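Local structure of blood group a-and b-cleaving endo-beta-galactosidase (Streptococcus pneumoniae, 2YGL) at residues A[210-218]-A[239-247]; A[275-285]-A[336-344]. The protein probably cleaves blood group A and B antigens as a family 98 endo-beta-galactosidase, this fragment holding its tandem family 51 carbohydrate-binding modules. All coordinates share one frame; numbering follows the deposited sequence.

Interaction 1. Residues A[210-218]-A[239-247]; sequences TVQKDKPFT and FNKGLGTVA
Gln212 and Gly244 form a hydrogen-bonded antiparallel pair, their CA atoms 4.8 Å apart, and the neighbouring Lys213 and Leu243 form the non-hydrogen-bonded pair. Gln212 N and Gly244 O are hydrogen-bonded, as are Gly244 N and Gln212 O. Past this short pairing the chain turns at Asp214, whose positive phi (64°) bends it out of line while its N still donates to Gly242 O. The Asp214 carboxylate grips the other segment with both oxygens. OD1 takes the Gly242 N-H on its anti lone pair, N to OD1 2.9 Å, and also bonds Ser193. OD2 is met on its syn side by Lys241 NZ at 2.9 Å; the lysine chain folds twice (chi2 -73°, chi3 -75°) to run beside the aspartate, and its ammonium makes a second salt bridge, to Asp194. Further along, Lys215 O lies 3.3 Å from Gly244 CA in a CA-H...O contact, so the turn rests on the glycine backbone. Phe217, just beyond the N-cap Pro216, has CG anti to its backbone N, which carries the ring over to Val246, whose CG2 sits over one face, 3.8 Å from the ring centroid, a CH-pi contact. Gly244 O lies at the ring edge, and a water joins Phe217 N to Thr245 O. Strand 242-244 lies between 212-213 and 343-352, so the short strand 212-213 extends that sheet on one side. With its carboxylate held by a backbone N-H, a hydroxyl and an ammonium, Asp214 is fixed in rotation, and the shared lysine charge would favour its ionised form.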
# COMPACT_ATOMS: atom_id res chain seq x y z
N THR A 210 -38.53 5.48 0.12
CA THR A 210 -37.31 5.67 -0.68
C THR A 210 -36.11 4.96 -0.06
O THR A 210 -36.06 4.75 1.16
CB THR A 210 -36.97 7.17 -0.88
OG1 THR A 210 -36.90 7.81 0.40
CG2 THR A 210 -38.02 7.87 -1.73
N VAL A 211 -35.15 4.59 -0.91
CA VAL A 211 -33.85 4.10 -0.47
C VAL A 211 -33.28 5.10 0.54
O VAL A 211 -33.37 6.31 0.33
CB VAL A 211 -32.90 3.87 -1.68
CG1 VAL A 211 -31.45 3.66 -1.25
CG2 VAL A 211 -33.38 2.68 -2.52
N GLN A 212 -32.74 4.59 1.64
CA GLN A 212 -32.34 5.43 2.76
C GLN A 212 -30.84 5.71 2.80
O GLN A 212 -30.03 4.83 2.49
CB GLN A 212 -32.81 4.82 4.08
CG GLN A 212 -34.33 4.83 4.27
CD GLN A 212 -34.92 6.23 4.35
OE1 GLN A 212 -35.61 6.68 3.44
NE2 GLN A 212 -34.64 6.93 5.44
N LYS A 213 -30.49 6.94 3.17
CA LYS A 213 -29.10 7.34 3.33
C LYS A 213 -28.69 7.31 4.80
O LYS A 213 -29.34 7.93 5.65
CB LYS A 213 -28.85 8.73 2.73
CG LYS A 213 -28.93 8.76 1.20
CD LYS A 213 -28.93 10.19 0.66
CE LYS A 213 -28.87 10.20 -0.87
NZ LYS A 213 -28.84 11.57 -1.45
N ASP A 214 -27.63 6.55 5.09
CA ASP A 214 -27.05 6.40 6.44
C ASP A 214 -28.00 5.73 7.45
O ASP A 214 -27.80 5.83 8.66
CB ASP A 214 -26.52 7.75 6.96
CG ASP A 214 -25.50 8.38 6.01
OD1 ASP A 214 -24.78 7.63 5.31
OD2 ASP A 214 -25.41 9.61 5.96
N LYS A 215 -29.02 5.05 6.93
CA LYS A 215 -30.04 4.37 7.73
C LYS A 215 -30.50 3.10 7.01
O LYS A 215 -30.46 3.04 5.78
CB LYS A 215 -31.28 5.26 7.94
CG LYS A 215 -31.01 6.66 8.44
CD LYS A 215 -32.22 7.55 8.21
CE LYS A 215 -31.86 9.01 8.32
NZ LYS A 215 -33.04 9.88 8.09
N PRO A 216 -30.95 2.08 7.78
CA PRO A 216 -31.62 0.95 7.13
C PRO A 216 -32.97 1.39 6.55
O PRO A 216 -33.54 2.38 7.02
CB PRO A 216 -31.82 -0.05 8.28
CG PRO A 216 -31.71 0.75 9.53
CD PRO A 216 -30.75 1.85 9.22
N PHE A 217 -33.45 0.67 5.55
CA PHE A 217 -34.63 1.07 4.78
C PHE A 217 -35.90 1.30 5.63
O PHE A 217 -36.46 2.40 5.63
CB PHE A 217 -34.91 0.07 3.66
CG PHE A 217 -36.03 0.47 2.74
CD1 PHE A 217 -37.34 0.12 3.02
CD2 PHE A 217 -35.76 1.21 1.59
CE1 PHE A 217 -38.38 0.48 2.16
CE2 PHE A 217 -36.80 1.59 0.72
CZ PHE A 217 -38.11 1.22 1.01
N THR A 218 -36.34 0.26 6.33
CA THR A 218 -37.62 0.32 7.05
C THR A 218 -37.62 1.34 8.20
O THR A 218 -38.47 2.22 8.22
CB THR A 218 -38.13 -1.08 7.48
OG1 THR A 218 -38.45 -1.83 6.30
CG2 THR A 218 -39.38 -0.99 8.35
N PHE A 239 -22.44 1.42 11.50
CA PHE A 239 -21.77 2.23 10.50
C PHE A 239 -22.33 3.65 10.50
O PHE A 239 -23.55 3.84 10.51
CB PHE A 239 -21.90 1.60 9.11
CG PHE A 239 -20.98 0.44 8.88
CD1 PHE A 239 -21.34 -0.85 9.30
CD2 PHE A 239 -19.76 0.62 8.26
CE1 PHE A 239 -20.49 -1.93 9.09
CE2 PHE A 239 -18.90 -0.45 8.05
CZ PHE A 239 -19.26 -1.73 8.47
N ASN A 240 -21.44 4.63 10.51
CA ASN A 240 -21.83 6.04 10.45
C ASN A 240 -22.48 6.39 9.11
O ASN A 240 -23.41 7.19 9.06
CB ASN A 240 -20.61 6.95 10.67
CG ASN A 240 -20.03 6.84 12.07
OD1 ASN A 240 -20.74 6.57 13.05
ND2 ASN A 240 -18.72 7.06 12.18
N LYS A 241 -21.97 5.79 8.04
CA LYS A 241 -22.43 6.11 6.69
C LYS A 241 -22.81 4.85 5.92
O LYS A 241 -22.30 3.76 6.20
CB LYS A 241 -21.33 6.86 5.92
CG LYS A 241 -20.79 8.12 6.60
CD LYS A 241 -21.78 9.28 6.57
CE LYS A 241 -21.87 9.93 5.20
NZ LYS A 241 -22.95 10.95 5.18
N GLY A 242 -23.71 5.01 4.95
CA GLY A 242 -24.09 3.91 4.08
C GLY A 242 -25.44 4.05 3.41
O GLY A 242 -26.06 5.11 3.46
N LEU A 243 -25.90 2.97 2.78
CA LEU A 243 -27.16 2.97 2.04
C LEU A 243 -28.06 1.83 2.52
O LEU A 243 -27.58 0.72 2.77
CB LEU A 243 -26.91 2.84 0.53
CG LEU A 243 -26.13 3.96 -0.17
CD1 LEU A 243 -25.65 3.51 -1.55
CD2 LEU A 243 -26.95 5.23 -0.26
N GLY A 244 -29.35 2.11 2.63
CA GLY A 244 -30.33 1.11 3.08
C GLY A 244 -31.41 0.90 2.03
O GLY A 244 -32.10 1.84 1.64
N THR A 245 -31.54 -0.35 1.59
CA THR A 245 -32.51 -0.69 0.54
C THR A 245 -33.25 -2.00 0.85
O THR A 245 -32.95 -2.68 1.84
CB THR A 245 -31.83 -0.77 -0.85
OG1 THR A 245 -32.83 -0.82 -1.87
CG2 THR A 245 -30.91 -1.99 -0.97
N VAL A 246 -34.23 -2.32 0.01
CA VAL A 246 -34.90 -3.62 0.04
C VAL A 246 -34.63 -4.32 -1.28
O VAL A 246 -34.92 -3.78 -2.35
CB VAL A 246 -36.42 -3.49 0.30
CG1 VAL A 246 -37.12 -4.85 0.16
CG2 VAL A 246 -36.68 -2.91 1.69
N ALA A 247 -34.06 -5.52 -1.20
CA ALA A 247 -33.73 -6.31 -2.38
C ALA A 247 -34.96 -6.68 -3.19
O ALA A 247 -36.06 -6.83 -2.64
CB ALA A 247 -32.95 -7.56 -1.98
O HOH W 1 -25.58 4.41 8.96
O HOH W 2 -32.19 -1.68 4.51

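Interaction 2. Residues A[275-285]-A[336-344]; sequences ANHLNSDYADI and KHTWADELV
Segments 275-285 and 336-344, mostly loop, both connect the two sheets of the second module's beta-sandwich, and they pack together at one end of it. The turn of the second segment is an inverse gamma turn centred on Ala340, whose CB presses into the first, 3.4 Å from Asn276 O and 3.6 Å from Asp284 CG. Beside it Thr338 OG1 donates to Asp284 OD1 at 2.7 Å, using the anti lone pair of that oxygen. With chi1 at 60° the hydroxyl stands between the backbone N and the carbonyl carbon, where two waters also donate to it; one reaches on to Ala283 O and His337 N, the other to Asp284 O. The other carboxylate oxygen, OD2, bonds Tyr310 N, so both carboxylate oxygens are bonded. Asp284 and Ile285 together face Ile308 in a classic beta bulge. On the exposed side of the loops the Tyr282 and His337 rings make an offset stack, with planes nearly parallel (4° apart) and centroids 4.1 Å apart. Trp339 reaches the loop's other arm, its CZ3 meeting Leu278 CD1 obliquely at 3.4 Å. These exposed side chains also touch crystal neighbours, which may bias their positions. The sequence of this turn resembles the one that carries the calcium ligands His155 and Asp159 in the first module, consistent with two copies of one fold. Toward the sandwich interior, apolar contact takes over: Ile285 CD1 lies 3.7 Å from Asp341 CA, and its CG2 meets Leu343 CD1 at 3.9 Å.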
# COMPACT_ATOMS: atom_id res chain seq x y z
N ALA A 275 -33.62 -6.15 10.68
CA ALA A 275 -34.52 -6.84 9.76
C ALA A 275 -35.31 -7.95 10.43
O ALA A 275 -34.85 -8.57 11.39
CB ALA A 275 -33.74 -7.40 8.58
N ASN A 276 -36.52 -8.18 9.92
CA ASN A 276 -37.32 -9.33 10.29
C ASN A 276 -36.65 -10.60 9.77
O ASN A 276 -36.37 -10.70 8.58
CB ASN A 276 -38.74 -9.21 9.73
CG ASN A 276 -39.57 -8.17 10.45
OD1 ASN A 276 -40.31 -7.41 9.82
ND2 ASN A 276 -39.47 -8.13 11.77
N HIS A 277 -36.39 -11.54 10.67
CA HIS A 277 -35.75 -12.79 10.31
C HIS A 277 -36.37 -13.98 11.03
O HIS A 277 -36.70 -13.89 12.22
CB HIS A 277 -34.24 -12.73 10.58
CG HIS A 277 -33.89 -12.68 12.04
ND1 HIS A 277 -33.94 -11.51 12.77
CD2 HIS A 277 -33.50 -13.65 12.90
CE1 HIS A 277 -33.59 -11.77 14.02
NE2 HIS A 277 -33.31 -13.06 14.12
N LEU A 278 -36.53 -15.07 10.29
CA LEU A 278 -36.94 -16.36 10.85
C LEU A 278 -36.03 -17.45 10.29
O LEU A 278 -35.63 -17.38 9.12
CB LEU A 278 -38.40 -16.67 10.48
CG LEU A 278 -39.54 -15.78 10.97
CD1 LEU A 278 -40.87 -16.29 10.43
CD2 LEU A 278 -39.59 -15.70 12.49
N ASN A 279 -35.71 -18.44 11.12
CA ASN A 279 -34.83 -19.53 10.70
C ASN A 279 -35.40 -20.29 9.50
O ASN A 279 -36.55 -20.73 9.53
CB ASN A 279 -34.53 -20.47 11.86
CG ASN A 279 -33.58 -19.85 12.89
OD1 ASN A 279 -32.96 -18.82 12.64
ND2 ASN A 279 -33.47 -20.49 14.05
N SER A 280 -34.59 -20.42 8.46
CA SER A 280 -35.02 -21.00 7.19
C SER A 280 -33.85 -21.61 6.43
O SER A 280 -32.71 -21.15 6.56
CB SER A 280 -35.70 -19.92 6.33
OG SER A 280 -36.12 -20.41 5.07
N ASP A 281 -34.13 -22.66 5.66
CA ASP A 281 -33.13 -23.25 4.76
C ASP A 281 -32.82 -22.33 3.58
O ASP A 281 -31.74 -22.42 2.99
CB ASP A 281 -33.61 -24.61 4.24
CG ASP A 281 -33.38 -25.74 5.24
OD1 ASP A 281 -32.66 -25.54 6.24
OD2 ASP A 281 -33.93 -26.83 5.01
N TYR A 282 -33.77 -21.47 3.24
CA TYR A 282 -33.65 -20.57 2.08
C TYR A 282 -32.76 -19.37 2.36
O TYR A 282 -32.71 -18.86 3.49
CB TYR A 282 -35.03 -20.11 1.61
CG TYR A 282 -35.88 -21.23 1.07
CD1 TYR A 282 -35.83 -21.58 -0.29
CD2 TYR A 282 -36.73 -21.96 1.91
CE1 TYR A 282 -36.60 -22.62 -0.79
CE2 TYR A 282 -37.50 -23.01 1.41
CZ TYR A 282 -37.44 -23.33 0.06
OH TYR A 282 -38.21 -24.36 -0.42
N ALA A 283 -32.07 -18.91 1.33
CA ALA A 283 -31.26 -17.69 1.41
C ALA A 283 -32.17 -16.48 1.59
O ALA A 283 -33.24 -16.40 0.99
CB ALA A 283 -30.41 -17.53 0.15
N ASP A 284 -31.74 -15.55 2.44
CA ASP A 284 -32.49 -14.31 2.65
C ASP A 284 -32.21 -13.32 1.52
O ASP A 284 -33.13 -12.66 1.02
CB ASP A 284 -32.17 -13.72 4.03
CG ASP A 284 -32.67 -14.59 5.18
OD1 ASP A 284 -33.79 -15.13 5.08
OD2 ASP A 284 -31.94 -14.74 6.18
N ILE A 285 -30.94 -13.23 1.12
CA ILE A 285 -30.52 -12.44 -0.04
C ILE A 285 -29.83 -13.38 -1.03
O ILE A 285 -28.92 -14.13 -0.66
CB ILE A 285 -29.55 -11.30 0.37
CG1 ILE A 285 -30.27 -10.24 1.22
CG2 ILE A 285 -28.86 -10.66 -0.86
CD1 ILE A 285 -31.43 -9.54 0.54
N LYS A 336 -36.55 -14.17 -1.88
CA LYS A 336 -37.94 -14.38 -2.31
C LYS A 336 -38.82 -15.28 -1.43
O LYS A 336 -40.04 -15.32 -1.61
CB LYS A 336 -38.00 -14.83 -3.78
CG LYS A 336 -37.56 -13.77 -4.77
CD LYS A 336 -37.32 -14.35 -6.15
CE LYS A 336 -36.75 -13.31 -7.09
NZ LYS A 336 -36.39 -13.90 -8.41
N HIS A 337 -38.21 -15.97 -0.47
CA HIS A 337 -38.95 -16.88 0.41
C HIS A 337 -39.08 -16.38 1.85
O HIS A 337 -39.81 -16.98 2.65
CB HIS A 337 -38.29 -18.27 0.40
CG HIS A 337 -38.41 -18.98 -0.92
ND1 HIS A 337 -39.22 -20.08 -1.10
CD2 HIS A 337 -37.83 -18.73 -2.12
CE1 HIS A 337 -39.12 -20.49 -2.36
NE2 HIS A 337 -38.29 -19.68 -2.99
N THR A 338 -38.39 -15.29 2.19
CA THR A 338 -38.35 -14.78 3.57
C THR A 338 -38.58 -13.26 3.65
O THR A 338 -38.90 -12.62 2.64
CB THR A 338 -37.02 -15.15 4.27
OG1 THR A 338 -35.92 -14.57 3.54
CG2 THR A 338 -36.82 -16.66 4.34
N TRP A 339 -38.41 -12.70 4.84
CA TRP A 339 -38.58 -11.26 5.08
C TRP A 339 -37.27 -10.47 5.20
O TRP A 339 -37.29 -9.24 5.11
CB TRP A 339 -39.39 -11.01 6.35
CG TRP A 339 -40.81 -11.46 6.31
CD1 TRP A 339 -41.71 -11.27 5.31
CD2 TRP A 339 -41.51 -12.15 7.36
NE1 TRP A 339 -42.92 -11.81 5.65
CE2 TRP A 339 -42.83 -12.36 6.91
CE3 TRP A 339 -41.14 -12.61 8.63
CZ2 TRP A 339 -43.79 -13.02 7.68
CZ3 TRP A 339 -42.10 -13.26 9.40
CH2 TRP A 339 -43.41 -13.46 8.92
N ALA A 340 -36.16 -11.17 5.41
CA ALA A 340 -34.87 -10.52 5.64
C ALA A 340 -34.23 -10.02 4.34
O ALA A 340 -33.16 -10.48 3.94
CB ALA A 340 -33.92 -11.45 6.39
N ASP A 341 -34.91 -9.08 3.68
CA ASP A 341 -34.44 -8.50 2.42
C ASP A 341 -33.92 -7.07 2.60
O ASP A 341 -33.72 -6.34 1.62
CB ASP A 341 -35.53 -8.56 1.34
CG ASP A 341 -36.87 -8.02 1.81
OD1 ASP A 341 -36.92 -7.26 2.80
OD2 ASP A 341 -37.90 -8.36 1.18
N GLU A 342 -33.68 -6.68 3.85
CA GLU A 342 -33.20 -5.35 4.20
C GLU A 342 -31.69 -5.26 4.03
O GLU A 342 -30.94 -5.23 5.01
CB GLU A 342 -33.59 -5.00 5.65
CG GLU A 342 -35.09 -4.89 5.90
CD GLU A 342 -35.64 -3.48 5.69
OE1 GLU A 342 -34.96 -2.51 6.08
OE2 GLU A 342 -36.75 -3.35 5.15
N LEU A 343 -31.24 -5.22 2.78
CA LEU A 343 -29.82 -5.16 2.46
C LEU A 343 -29.28 -3.76 2.73
O LEU A 343 -29.88 -2.76 2.32
CB LEU A 343 -29.57 -5.58 1.00
CG LEU A 343 -28.13 -5.83 0.52
CD1 LEU A 343 -28.09 -6.85 -0.61
CD2 LEU A 343 -27.45 -4.53 0.08
N VAL A 344 -28.15 -3.69 3.42
CA VAL A 344 -27.49 -2.42 3.69
C VAL A 344 -26.04 -2.43 3.20
O VAL A 344 -25.36 -3.46 3.23
CB VAL A 344 -27.55 -2.02 5.20
CG1 VAL A 344 -28.96 -1.61 5.59
CG2 VAL A 344 -27.04 -3.14 6.10
O HOH W 3 -37.46 -13.58 7.39
O HOH W 4 -35.85 -15.54 1.08
O HOH W 5 -35.60 -12.74 1.66

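Interactions 1 and 2 lie in the second module with centres about 16 Å apart, and strands 242-244 and 343-352, neighbours in one sheet, join them. Glu342 is the main bridge: its OE2 lies 2.6 Å from Thr218 OG1, a probable hydrogen bond, and 3.5 Å from Val246 CG2, while its OE1 packs 3.5 Å from Phe217 CB. The carboxylate therefore borders the phenylalanine-valine contact of interaction 1. A backbone bond between the two contacts is also probable, Ala247 N to Asp341 O at 3.0 Å. The calcium ion seen in the structure is bound in the first module, by Val102, Ala152, His155 and Asp159, so neither contact includes it.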